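Local structure of SusD homolog (Bacteroides thetaiotaomicron, 3SGH) at residues 445-459 with 482-495. The protein probably binds glycans at the outer membrane as a SusD-like lipoprotein. Numbering follows the deposited sequence.
Sequences NADCNTGRGQRRLRF and KDSNGTDLWWAMKE
Asp447 OD2 takes two donors from one face of its carboxylate: Lys482 NZ, a salt bridge of 2.8 Å on the syn side, and Ser484 OG on the anti side. Cys448 SG lies 3.6 Å from Gly486 N. Gly486 CA packs against Asp447 O in a CA-H...O contact.

Arg452 meets Asp488 end-on. Its NH1 and NH2 both reach OD2, the NH2 bond being 2.8 Å, with the carboxylate turned 72° from the guanidinium. Glu495 CG lies over one guanidinium face and Arg455 NE over the opposite one. The amide of Gln454 stacks on that of Asn485, the planes 9° apart. Arg455 grips Asp488 side-on. Its NE and NH2 share OD1, with NE at 2.7 Å, so each carboxylate oxygen serves one arginine. Asn485 O accepts from the backbone N of both Arg455 and Arg456.

With CG between N and the carbonyl carbon (chi1 70°) and a bend at chi3, the Arg456 guanidinium comes edge-on to Asp483 OD1 and Ser484 O. NH1 and NH2 both meet Asp483 OD1, NH1 at 2.8 Å, and NH1 also donates to Ser484 O. NH2 has a further acceptor in Gln120 O. A leucine here would probably leave Asp483 without its salt-bridge mate and Ser484 O without this donor. Arg458 NE donates to Asn485 OD1 at 2.9 Å. Phe459 N adds a third donor to Asp483 OD1, at 3.1 Å, while Tyr464 OH bonds OD2.

Two irregular segments, flanking helices 461-466 and 468-477, are thus joined by arginine–aspartate salt bridges, including an Arg452–Asp488–Arg455 network, within the largely alpha-helical SusD-like fold.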
# COMPACT_ATOMS: atom_id res chain seq x y z
N ASN A 445 -18.84 6.28 12.48
CA ASN A 445 -19.54 5.14 11.89
C ASN A 445 -19.87 4.16 13.00
O ASN A 445 -19.00 3.72 13.74
CB ASN A 445 -18.63 4.46 10.86
CG ASN A 445 -19.32 3.38 10.05
OD1 ASN A 445 -19.47 2.24 10.49
ND2 ASN A 445 -19.72 3.72 8.85
N ALA A 446 -21.14 3.78 13.08
CA ALA A 446 -21.60 2.86 14.11
C ALA A 446 -21.02 1.47 14.02
O ALA A 446 -21.03 0.73 15.00
CB ALA A 446 -23.12 2.78 14.08
N ASP A 447 -20.53 1.08 12.84
CA ASP A 447 -19.96 -0.23 12.67
C ASP A 447 -18.44 -0.31 12.88
O ASP A 447 -17.88 -1.42 12.83
CB ASP A 447 -20.29 -0.79 11.30
CG ASP A 447 -21.76 -1.07 11.11
OD1 ASP A 447 -22.52 -1.14 12.09
OD2 ASP A 447 -22.18 -1.20 9.94
N CYS A 448 -17.79 0.83 13.11
CA CYS A 448 -16.32 0.86 13.31
C CYS A 448 -16.00 1.48 14.65
O CYS A 448 -16.66 2.44 15.08
CB CYS A 448 -15.64 1.71 12.25
SG CYS A 448 -15.94 1.19 10.53
N ASN A 449 -15.02 0.90 15.32
CA ASN A 449 -14.50 1.46 16.59
C ASN A 449 -13.06 1.91 16.40
O ASN A 449 -12.39 1.52 15.44
CB ASN A 449 -14.59 0.42 17.72
CG ASN A 449 -13.86 -0.91 17.38
OD1 ASN A 449 -12.65 -0.96 17.26
ND2 ASN A 449 -14.63 -1.99 17.21
N THR A 450 -12.57 2.76 17.30
CA THR A 450 -11.19 3.23 17.15
C THR A 450 -10.13 2.14 17.47
O THR A 450 -8.99 2.26 17.04
CB THR A 450 -10.95 4.46 18.04
OG1 THR A 450 -11.29 4.11 19.38
CG2 THR A 450 -11.83 5.65 17.56
N GLY A 451 -10.49 1.09 18.18
CA GLY A 451 -9.55 0.00 18.42
C GLY A 451 -9.08 -0.69 17.16
O GLY A 451 -7.91 -1.06 17.05
N ARG A 452 -9.99 -0.88 16.21
CA ARG A 452 -9.69 -1.65 15.00
C ARG A 452 -9.78 -0.83 13.72
O ARG A 452 -9.27 -1.27 12.68
CB ARG A 452 -10.65 -2.85 14.91
CG ARG A 452 -10.56 -3.71 16.21
CD ARG A 452 -11.36 -4.95 16.15
NE ARG A 452 -10.85 -5.93 15.20
CZ ARG A 452 -11.50 -6.35 14.10
NH1 ARG A 452 -12.70 -5.89 13.76
NH2 ARG A 452 -10.96 -7.29 13.35
N GLY A 453 -10.45 0.31 13.80
CA GLY A 453 -10.58 1.22 12.68
C GLY A 453 -11.54 0.72 11.60
O GLY A 453 -12.30 -0.25 11.81
N GLN A 454 -11.49 1.38 10.45
CA GLN A 454 -12.24 0.96 9.27
C GLN A 454 -11.61 -0.31 8.74
O GLN A 454 -10.41 -0.42 8.73
CB GLN A 454 -12.25 2.06 8.19
CG GLN A 454 -13.04 1.65 6.95
CD GLN A 454 -13.61 2.82 6.17
OE1 GLN A 454 -13.67 3.97 6.66
NE2 GLN A 454 -14.08 2.54 4.92
N ARG A 455 -12.41 -1.28 8.33
CA ARG A 455 -11.92 -2.61 8.03
C ARG A 455 -11.89 -2.89 6.50
O ARG A 455 -11.15 -3.77 6.05
CB ARG A 455 -12.73 -3.63 8.78
CG ARG A 455 -12.76 -3.42 10.27
CD ARG A 455 -11.37 -3.36 10.96
NE ARG A 455 -10.63 -4.62 10.82
CZ ARG A 455 -9.39 -4.85 11.27
NH1 ARG A 455 -8.69 -3.90 11.87
NH2 ARG A 455 -8.83 -6.05 11.13
N ARG A 456 -12.68 -2.13 5.75
CA ARG A 456 -12.79 -2.25 4.29
C ARG A 456 -13.54 -1.06 3.70
O ARG A 456 -14.22 -0.32 4.41
CB ARG A 456 -13.55 -3.53 3.90
CG ARG A 456 -15.03 -3.54 4.21
CD ARG A 456 -15.68 -4.87 3.94
NE ARG A 456 -16.05 -4.98 2.52
CZ ARG A 456 -17.19 -4.54 2.01
NH1 ARG A 456 -18.08 -3.90 2.77
NH2 ARG A 456 -17.44 -4.70 0.71
N LEU A 457 -13.42 -0.89 2.38
CA LEU A 457 -14.33 -0.03 1.64
C LEU A 457 -15.55 -0.86 1.22
O LEU A 457 -15.46 -2.08 1.13
CB LEU A 457 -13.62 0.57 0.42
CG LEU A 457 -12.80 1.84 0.68
CD1 LEU A 457 -11.83 1.71 1.85
CD2 LEU A 457 -12.08 2.25 -0.61
N ARG A 458 -16.66 -0.19 0.95
CA ARG A 458 -17.90 -0.83 0.57
C ARG A 458 -18.00 -0.94 -0.95
O ARG A 458 -17.27 -0.25 -1.68
CB ARG A 458 -19.09 -0.02 1.11
CG ARG A 458 -19.22 -0.07 2.62
CD ARG A 458 -20.39 0.78 3.14
NE ARG A 458 -20.06 2.21 2.99
CZ ARG A 458 -20.50 3.00 2.02
NH1 ARG A 458 -21.33 2.55 1.09
NH2 ARG A 458 -20.10 4.26 1.95
N PHE A 459 -18.91 -1.80 -1.38
CA PHE A 459 -19.30 -1.94 -2.78
C PHE A 459 -19.88 -0.58 -3.26
O PHE A 459 -20.43 0.21 -2.46
CB PHE A 459 -20.31 -3.08 -2.94
CG PHE A 459 -19.79 -4.45 -2.49
CD1 PHE A 459 -18.49 -4.83 -2.74
CD2 PHE A 459 -20.65 -5.34 -1.89
CE1 PHE A 459 -18.04 -6.11 -2.40
CE2 PHE A 459 -20.23 -6.61 -1.55
CZ PHE A 459 -18.95 -7.00 -1.78
N LYS A 482 -22.60 -8.43 5.54
CA LYS A 482 -23.01 -7.04 5.56
C LYS A 482 -22.02 -6.17 4.81
O LYS A 482 -20.82 -6.21 5.10
CB LYS A 482 -23.09 -6.56 7.01
CG LYS A 482 -24.02 -5.39 7.17
CD LYS A 482 -23.94 -4.70 8.55
CE LYS A 482 -24.71 -3.38 8.50
NZ LYS A 482 -24.56 -2.69 9.80
N ASP A 483 -22.50 -5.34 3.89
CA ASP A 483 -21.63 -4.44 3.13
C ASP A 483 -21.40 -3.16 3.95
O ASP A 483 -22.01 -2.13 3.72
CB ASP A 483 -22.26 -4.12 1.76
CG ASP A 483 -21.39 -3.23 0.87
OD1 ASP A 483 -20.14 -3.18 1.08
OD2 ASP A 483 -21.97 -2.57 -0.06
N SER A 484 -20.50 -3.28 4.93
CA SER A 484 -20.18 -2.27 5.90
C SER A 484 -18.71 -1.89 5.88
O SER A 484 -17.85 -2.76 5.62
CB SER A 484 -20.47 -2.85 7.30
OG SER A 484 -20.07 -1.99 8.33
N ASN A 485 -18.42 -0.64 6.26
CA ASN A 485 -17.04 -0.20 6.51
C ASN A 485 -16.35 -1.02 7.61
O ASN A 485 -15.13 -1.10 7.67
CB ASN A 485 -17.01 1.26 6.98
CG ASN A 485 -17.39 2.26 5.91
OD1 ASN A 485 -17.74 1.89 4.76
ND2 ASN A 485 -17.38 3.54 6.28
N GLY A 486 -17.13 -1.60 8.51
CA GLY A 486 -16.58 -2.31 9.66
C GLY A 486 -16.49 -3.84 9.52
O GLY A 486 -16.04 -4.54 10.46
N THR A 487 -16.91 -4.36 8.37
CA THR A 487 -16.83 -5.76 8.01
C THR A 487 -15.42 -6.14 7.59
O THR A 487 -14.83 -5.48 6.78
CB THR A 487 -17.84 -6.12 6.90
OG1 THR A 487 -19.16 -6.03 7.45
CG2 THR A 487 -17.68 -7.55 6.40
N ASP A 488 -14.93 -7.23 8.18
CA ASP A 488 -13.62 -7.74 7.88
C ASP A 488 -13.55 -8.48 6.55
O ASP A 488 -14.44 -9.23 6.16
CB ASP A 488 -13.10 -8.60 9.02
CG ASP A 488 -12.35 -7.78 10.09
OD1 ASP A 488 -11.41 -7.01 9.74
OD2 ASP A 488 -12.72 -7.92 11.30
N LEU A 489 -12.42 -8.25 5.87
CA LEU A 489 -12.03 -9.02 4.72
C LEU A 489 -11.56 -10.45 5.07
O LEU A 489 -11.20 -10.75 6.21
CB LEU A 489 -10.97 -8.26 3.94
CG LEU A 489 -11.46 -6.91 3.41
CD1 LEU A 489 -10.42 -6.26 2.51
CD2 LEU A 489 -12.80 -7.04 2.64
N TRP A 490 -11.48 -11.29 4.05
CA TRP A 490 -11.31 -12.73 4.21
C TRP A 490 -9.95 -13.05 4.89
O TRP A 490 -9.84 -13.96 5.73
CB TRP A 490 -11.39 -13.36 2.82
CG TRP A 490 -11.00 -14.76 2.68
CD1 TRP A 490 -11.69 -15.87 3.13
CD2 TRP A 490 -9.89 -15.26 1.93
NE1 TRP A 490 -11.04 -17.02 2.72
CE2 TRP A 490 -9.93 -16.66 2.00
CE3 TRP A 490 -8.87 -14.66 1.22
CZ2 TRP A 490 -8.95 -17.47 1.39
CZ3 TRP A 490 -7.90 -15.47 0.62
CH2 TRP A 490 -7.95 -16.84 0.72
N TRP A 491 -8.95 -12.27 4.52
CA TRP A 491 -7.58 -12.43 5.00
C TRP A 491 -7.28 -11.63 6.26
O TRP A 491 -6.22 -11.82 6.85
CB TRP A 491 -6.58 -12.03 3.92
CG TRP A 491 -6.84 -10.65 3.33
CD1 TRP A 491 -7.54 -10.37 2.21
CD2 TRP A 491 -6.41 -9.37 3.86
NE1 TRP A 491 -7.58 -9.00 1.99
CE2 TRP A 491 -6.88 -8.37 2.98
CE3 TRP A 491 -5.64 -8.99 4.96
CZ2 TRP A 491 -6.66 -7.02 3.20
CZ3 TRP A 491 -5.40 -7.63 5.18
CH2 TRP A 491 -5.92 -6.66 4.32
N ALA A 492 -8.20 -10.76 6.68
CA ALA A 492 -7.93 -9.87 7.83
C ALA A 492 -8.14 -10.63 9.12
O ALA A 492 -8.93 -11.57 9.16
CB ALA A 492 -8.86 -8.65 7.82
N MSE A 493 -7.47 -10.20 10.19
CA MSE A 493 -7.71 -10.77 11.51
C MSE A 493 -9.10 -10.34 11.99
O MSE A 493 -9.49 -9.20 11.82
CB MSE A 493 -6.66 -10.25 12.50
CG MSE A 493 -6.86 -10.83 13.87
SE MSE A 493 -5.30 -10.47 14.99
CE MSE A 493 -4.91 -8.64 14.58
N LYS A 494 -9.87 -11.29 12.49
CA LYS A 494 -11.23 -11.02 12.93
C LYS A 494 -11.22 -10.58 14.37
O LYS A 494 -10.18 -10.66 15.03
CB LYS A 494 -12.10 -12.26 12.75
CG LYS A 494 -12.11 -12.86 11.34
CD LYS A 494 -12.41 -11.84 10.27
CE LYS A 494 -12.57 -12.49 8.91
NZ LYS A 494 -11.23 -12.94 8.34
N GLU A 495 -12.38 -10.14 14.84
CA GLU A 495 -12.53 -9.58 16.19
C GLU A 495 -11.99 -10.49 17.27
O GLU A 495 -11.37 -10.02 18.23
CB GLU A 495 -13.99 -9.22 16.47
CG GLU A 495 -14.44 -7.89 15.85
CD GLU A 495 -15.87 -7.48 16.29
OE1 GLU A 495 -16.55 -8.31 16.93
OE2 GLU A 495 -16.32 -6.35 15.97
O HOH W 1 -15.53 -3.28 12.94
O HOH W 2 -14.68 -4.40 15.24
O HOH W 3 -16.14 3.75 3.18
O HOH W 4 -10.64 -6.35 7.07
O HOH W 5 -18.95 5.36 4.52
O HOH W 6 -22.63 0.08 0.31